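Cyclic GMP-AMP synthase-like receptor (Tribolium castaneum, PDB 7LT2) senses double-stranded RNA in the cytoplasm and, in response, makes the cyclic dinucleotide 2',3'-cGAMP from ATP and GTP to trigger innate immunity. Local coordinates at residues P85-L98 with V199-R211. Residues are numbered along the deposited sequence; the frame is centred on the assembly and turned at random.
Sequences PVLNESNVPGFVWL and VFSGDKWPINGYR
The antiparallel hairpin 85-98 lies against the chain that leaves strand 188-200, with Leu-87 nearest Lys-204 and Glu-89 nearest Pro-206 (CA atoms 6.5 and 6.8 Å apart); no direct backbone-to-backbone hydrogen bond joins them, but a water donates to both Leu-87 O and Lys-204 O. Glu-89 carries the polar grip. Its chain turns about CB-CG (chi2 87°), and OE2 accepts from two successive backbone amides: Asn-208 N at 3.0 Å, nearly straight (166°) and from above the carboxylate plane, and Ile-207 N at 3.1 Å, more bent and almost in line with the C-O bond. These two N-H groups hold OE2 against the backbone of 207-208 and probably stabilise the negative charge. The other oxygen, OE1, reaches Asn-208 ND2 through a second water. Tyr-210 runs alongside Glu-89, the two side chains pointing opposite ways, its CE1 3.5 Å from Glu-89 CG, while Pro-206 CG of the same segment lies over one ring face, offset toward its rim. The Tyr-210 hydroxyl reaches the type II turn 92-95, where Gly-94 N gives Tyr-210 OH a weak, bent bond of 3.0 Å. At the other end, Phe-200 packs against side chains of both hairpin strands: Pro-85 CB meets the ring edge, and Leu-98 approaches obliquely, CD2 3.7 Å from Phe-200 CZ. Leu-87 lies between these two ends, with CD1 beside Phe-200 and CD2 4.3 Å from Pro-206 CB. Strands 222-225 and 240-243 continue this apolar layer through Phe-222, Ile-224 and Leu-242. The arrangement is a beta-hairpin packed on a proline-containing connection between sheet strands in the Mab-21 nucleotidyltransferase domain, beside strand 240-243, whose Ser-241, touched by Phe-95, probably binds GTP, as inferred from relatives.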
loop_
_atom_site.group_PDB
_atom_site.type_symbol
_atom_site.label_atom_id
_atom_site.label_comp_id
_atom_site.label_asym_id
_atom_site.label_seq_id
_atom_site.Cartn_x
_atom_site.Cartn_y
_atom_site.Cartn_z
ATOM N N PRO A 85 2.492 25.045 -8.091
ATOM C CA PRO A 85 1.891 23.819 -8.627
ATOM C C PRO A 85 0.375 23.883 -8.530
ATOM O O PRO A 85 -0.181 24.389 -7.554
ATOM C CB PRO A 85 2.465 22.720 -7.725
ATOM C CG PRO A 85 2.730 23.416 -6.428
ATOM C CD PRO A 85 3.153 24.817 -6.791
ATOM N N VAL A 86 -0.294 23.379 -9.564
ATOM C CA VAL A 86 -1.751 23.370 -9.622
ATOM C C VAL A 86 -2.208 21.958 -9.948
ATOM O O VAL A 86 -1.820 21.394 -10.979
ATOM C CB VAL A 86 -2.304 24.368 -10.649
ATOM C CG1 VAL A 86 -3.813 24.193 -10.787
ATOM C CG2 VAL A 86 -1.974 25.789 -10.225
ATOM N N LEU A 87 -3.035 21.394 -9.078
ATOM C CA LEU A 87 -3.560 20.046 -9.242
ATOM C C LEU A 87 -4.967 20.138 -9.816
ATOM O O LEU A 87 -5.816 20.852 -9.272
ATOM C CB LEU A 87 -3.556 19.315 -7.898
ATOM C CG LEU A 87 -3.880 17.824 -7.793
ATOM C CD1 LEU A 87 -3.240 17.265 -6.536
ATOM C CD2 LEU A 87 -5.379 17.584 -7.761
ATOM N N ASN A 88 -5.213 19.427 -10.912
ATOM C CA ASN A 88 -6.521 19.440 -11.551
ATOM C C ASN A 88 -7.050 18.021 -11.688
ATOM O O ASN A 88 -6.315 17.105 -12.073
ATOM C CB ASN A 88 -6.464 20.120 -12.921
ATOM C CG ASN A 88 -6.247 21.623 -12.816
ATOM O OD1 ASN A 88 -6.908 22.305 -12.033
ATOM N ND2 ASN A 88 -5.310 22.143 -13.602
ATOM N N GLU A 89 -8.329 17.851 -11.368
ATOM C CA GLU A 89 -8.992 16.570 -11.565
ATOM C C GLU A 89 -9.060 16.248 -13.053
ATOM O O GLU A 89 -9.506 17.072 -13.854
ATOM C CB GLU A 89 -10.397 16.616 -10.962
ATOM C CG GLU A 89 -10.449 16.990 -9.474
ATOM C CD GLU A 89 -10.494 18.492 -9.224
ATOM O OE1 GLU A 89 -10.192 19.272 -10.156
ATOM O OE2 GLU A 89 -10.840 18.893 -8.090
ATOM N N SER A 90 -8.614 15.047 -13.424
ATOM C CA SER A 90 -8.530 14.674 -14.829
ATOM C C SER A 90 -9.858 14.097 -15.319
ATOM O O SER A 90 -10.805 13.894 -14.552
ATOM C CB SER A 90 -7.397 13.673 -15.056
ATOM O OG SER A 90 -7.836 12.340 -14.832
ATOM N N ASN A 91 -9.925 13.816 -16.623
ATOM C CA ASN A 91 -11.113 13.233 -17.234
ATOM C C ASN A 91 -11.233 11.730 -16.998
ATOM O O ASN A 91 -12.131 11.099 -17.571
ATOM C CB ASN A 91 -11.134 13.532 -18.739
ATOM C CG ASN A 91 -9.806 13.236 -19.417
ATOM O OD1 ASN A 91 -8.947 12.550 -18.862
ATOM N ND2 ASN A 91 -9.633 13.759 -20.628
ATOM N N VAL A 92 -10.362 11.145 -16.184
ATOM C CA VAL A 92 -10.477 9.759 -15.755
ATOM C C VAL A 92 -10.651 9.765 -14.239
ATOM O O VAL A 92 -9.740 10.183 -13.518
ATOM C CB VAL A 92 -9.253 8.918 -16.155
ATOM C CG1 VAL A 92 -9.430 7.477 -15.690
ATOM C CG2 VAL A 92 -9.034 8.980 -17.664
ATOM N N PRO A 93 -11.795 9.327 -13.712
ATOM C CA PRO A 93 -12.035 9.436 -12.264
ATOM C C PRO A 93 -10.951 8.738 -11.455
ATOM O O PRO A 93 -10.566 7.603 -11.745
ATOM C CB PRO A 93 -13.401 8.764 -12.081
ATOM C CG PRO A 93 -14.069 8.912 -13.410
ATOM C CD PRO A 93 -12.972 8.812 -14.434
ATOM N N GLY A 94 -10.454 9.438 -10.433
ATOM C CA GLY A 94 -9.397 8.937 -9.582
ATOM C C GLY A 94 -8.007 9.411 -9.951
ATOM O O GLY A 94 -7.073 9.212 -9.162
ATOM N N PHE A 95 -7.845 10.043 -11.112
ATOM C CA PHE A 95 -6.544 10.483 -11.591
ATOM C C PHE A 95 -6.532 11.993 -11.768
ATOM O O PHE A 95 -7.565 12.614 -12.033
ATOM C CB PHE A 95 -6.184 9.790 -12.912
ATOM C CG PHE A 95 -6.034 8.305 -12.778
ATOM C CD1 PHE A 95 -7.142 7.477 -12.841
ATOM C CD2 PHE A 95 -4.788 7.737 -12.568
ATOM C CE1 PHE A 95 -7.012 6.108 -12.705
ATOM C CE2 PHE A 95 -4.652 6.368 -12.435
ATOM C CZ PHE A 95 -5.765 5.554 -12.502
ATOM N N VAL A 96 -5.346 12.580 -11.618
ATOM C CA VAL A 96 -5.187 14.026 -11.650
ATOM C C VAL A 96 -4.021 14.394 -12.556
ATOM O O VAL A 96 -3.153 13.574 -12.866
ATOM C CB VAL A 96 -4.968 14.615 -10.239
ATOM C CG1 VAL A 96 -6.149 14.282 -9.323
ATOM C CG2 VAL A 96 -3.662 14.100 -9.648
ATOM N N TRP A 97 -4.021 15.653 -12.985
ATOM C CA TRP A 97 -2.884 16.274 -13.642
ATOM C C TRP A 97 -2.267 17.301 -12.703
ATOM O O TRP A 97 -2.948 17.861 -11.838
ATOM C CB TRP A 97 -3.295 16.954 -14.954
ATOM C CG TRP A 97 -3.729 16.007 -16.028
ATOM C CD1 TRP A 97 -3.740 14.647 -15.971
ATOM C CD2 TRP A 97 -4.216 16.359 -17.331
ATOM N NE1 TRP A 97 -4.202 14.127 -17.157
ATOM C CE2 TRP A 97 -4.501 15.157 -18.007
ATOM C CE3 TRP A 97 -4.438 17.573 -17.989
ATOM C CZ2 TRP A 97 -4.998 15.132 -19.311
ATOM C CZ3 TRP A 97 -4.931 17.546 -19.286
ATOM C CH2 TRP A 97 -5.206 16.335 -19.931
ATOM N N LEU A 98 -0.972 17.546 -12.878
ATOM C CA LEU A 98 -0.247 18.490 -12.037
ATOM C C LEU A 98 0.633 19.344 -12.934
ATOM O O LEU A 98 1.514 18.820 -13.619
ATOM C CB LEU A 98 0.591 17.755 -10.982
ATOM C CG LEU A 98 1.115 18.504 -9.746
ATOM C CD1 LEU A 98 2.266 19.438 -10.079
ATOM C CD2 LEU A 98 0.002 19.268 -9.042
ATOM N N VAL A 199 4.054 15.129 -2.764
ATOM C CA VAL A 199 3.177 15.356 -1.616
ATOM C C VAL A 199 2.714 16.808 -1.604
ATOM O O VAL A 199 3.464 17.719 -1.980
ATOM C CB VAL A 199 3.875 14.977 -0.290
ATOM C CG1 VAL A 199 5.126 15.825 -0.049
ATOM C CG2 VAL A 199 2.897 15.071 0.885
ATOM N N PHE A 200 1.468 17.019 -1.187
ATOM C CA PHE A 200 0.841 18.335 -1.214
ATOM C C PHE A 200 0.122 18.604 0.098
ATOM O O PHE A 200 -0.224 17.682 0.840
ATOM C CB PHE A 200 -0.139 18.449 -2.380
ATOM C CG PHE A 200 0.500 18.213 -3.708
ATOM C CD1 PHE A 200 1.124 19.245 -4.376
ATOM C CD2 PHE A 200 0.507 16.948 -4.273
ATOM C CE1 PHE A 200 1.728 19.029 -5.599
ATOM C CE2 PHE A 200 1.108 16.728 -5.492
ATOM C CZ PHE A 200 1.720 17.766 -6.155
ATOM N N SER A 201 -0.096 19.888 0.376
ATOM C CA SER A 201 -0.781 20.332 1.580
ATOM C C SER A 201 -2.292 20.327 1.368
ATOM O O SER A 201 -2.797 20.155 0.253
ATOM C CB SER A 201 -0.314 21.732 1.991
ATOM O OG SER A 201 -0.796 22.713 1.085
ATOM N N GLY A 202 -3.014 20.545 2.468
ATOM C CA GLY A 202 -4.458 20.395 2.451
ATOM C C GLY A 202 -5.164 21.293 1.457
ATOM O O GLY A 202 -6.230 20.937 0.949
ATOM N N ASP A 203 -4.580 22.457 1.153
ATOM C CA ASP A 203 -5.203 23.396 0.223
ATOM C C ASP A 203 -5.379 22.811 -1.171
ATOM O O ASP A 203 -6.263 23.259 -1.909
ATOM C CB ASP A 203 -4.371 24.676 0.130
ATOM C CG ASP A 203 -4.199 25.359 1.469
ATOM O OD1 ASP A 203 -5.070 25.172 2.344
ATOM O OD2 ASP A 203 -3.197 26.083 1.643
ATOM N N LYS A 204 -4.562 21.834 -1.552
ATOM C CA LYS A 204 -4.598 21.266 -2.891
ATOM C C LYS A 204 -5.513 20.052 -2.995
ATOM O O LYS A 204 -5.598 19.455 -4.073
ATOM C CB LYS A 204 -3.181 20.885 -3.337
ATOM C CG LYS A 204 -2.143 21.973 -3.088
ATOM C CD LYS A 204 -2.558 23.298 -3.710
ATOM C CE LYS A 204 -1.710 24.447 -3.178
ATOM N NZ LYS A 204 -2.139 25.759 -3.732
ATOM N N TRP A 205 -6.191 19.686 -1.911
ATOM C CA TRP A 205 -7.049 18.506 -1.909
ATOM C C TRP A 205 -8.134 18.643 -2.976
ATOM O O TRP A 205 -8.806 19.681 -3.037
ATOM C CB TRP A 205 -7.673 18.330 -0.523
ATOM C CG TRP A 205 -8.404 17.030 -0.301
ATOM C CD1 TRP A 205 -9.637 16.689 -0.780
ATOM C CD2 TRP A 205 -7.961 15.918 0.489
ATOM N NE1 TRP A 205 -9.978 15.427 -0.354
ATOM C CE2 TRP A 205 -8.966 14.932 0.426
ATOM C CE3 TRP A 205 -6.807 15.658 1.236
ATOM C CZ2 TRP A 205 -8.856 13.706 1.084
ATOM C CZ3 TRP A 205 -6.698 14.436 1.888
ATOM C CH2 TRP A 205 -7.719 13.481 1.811
ATOM N N PRO A 206 -8.335 17.633 -3.825
ATOM C CA PRO A 206 -9.300 17.774 -4.930
ATOM C C PRO A 206 -10.734 17.831 -4.423
ATOM O O PRO A 206 -11.103 17.133 -3.475
ATOM C CB PRO A 206 -9.054 16.517 -5.776
ATOM C CG PRO A 206 -8.488 15.521 -4.809
ATOM C CD PRO A 206 -7.653 16.329 -3.845
ATOM N N ILE A 207 -11.551 18.670 -5.070
ATOM C CA ILE A 207 -12.934 18.843 -4.627
ATOM C C ILE A 207 -13.935 18.354 -5.671
ATOM O O ILE A 207 -15.042 17.928 -5.323
ATOM C CB ILE A 207 -13.226 20.309 -4.249
ATOM C CG1 ILE A 207 -13.095 21.230 -5.460
ATOM C CG2 ILE A 207 -12.313 20.775 -3.120
ATOM C CD1 ILE A 207 -13.510 22.660 -5.179
ATOM N N ASN A 208 -13.571 18.405 -6.950
ATOM C CA ASN A 208 -14.534 18.129 -8.019
ATOM C C ASN A 208 -14.761 16.626 -8.124
ATOM O O ASN A 208 -14.041 15.914 -8.823
ATOM C CB ASN A 208 -14.054 18.706 -9.346
ATOM C CG ASN A 208 -15.115 18.637 -10.426
ATOM O OD1 ASN A 208 -16.270 18.303 -10.157
ATOM N ND2 ASN A 208 -14.731 18.965 -11.654
ATOM N N GLY A 209 -15.797 16.143 -7.436
ATOM C CA GLY A 209 -16.139 14.736 -7.445
ATOM C C GLY A 209 -15.389 13.885 -6.446
ATOM O O GLY A 209 -15.488 12.654 -6.506
ATOM N N TYR A 210 -14.651 14.495 -5.524
ATOM C CA TYR A 210 -13.833 13.765 -4.568
ATOM C C TYR A 210 -14.350 13.960 -3.149
ATOM O O TYR A 210 -14.885 15.016 -2.801
ATOM C CB TYR A 210 -12.367 14.207 -4.648
ATOM C CG TYR A 210 -11.643 13.648 -5.853
ATOM C CD1 TYR A 210 -11.699 14.294 -7.082
ATOM C CD2 TYR A 210 -10.916 12.469 -5.765
ATOM C CE1 TYR A 210 -11.046 13.781 -8.186
ATOM C CE2 TYR A 210 -10.262 11.949 -6.864
ATOM C CZ TYR A 210 -10.327 12.610 -8.073
ATOM O OH TYR A 210 -9.673 12.094 -9.171
ATOM N N ARG A 211 -14.182 12.922 -2.338
ATOM C CA ARG A 211 -14.561 12.993 -0.935
ATOM C C ARG A 211 -13.579 13.875 -0.175
ATOM O O ARG A 211 -12.376 13.859 -0.441
ATOM C CB ARG A 211 -14.593 11.587 -0.336
ATOM C CG ARG A 211 -15.056 11.521 1.113
ATOM C CD ARG A 211 -14.888 10.113 1.680
ATOM N NE ARG A 211 -15.578 9.113 0.873
ATOM C CZ ARG A 211 -16.829 8.720 1.080
ATOM N NH1 ARG A 211 -17.554 9.214 2.071
ATOM N NH2 ARG A 211 -17.368 7.815 0.269
HETATM O O HOH W 1 -6.623 21.001 -6.162
HETATM O O HOH W 2 -11.977 20.145 -11.925
HETATM O O HOH W 3 -11.400 13.002 -11.911
#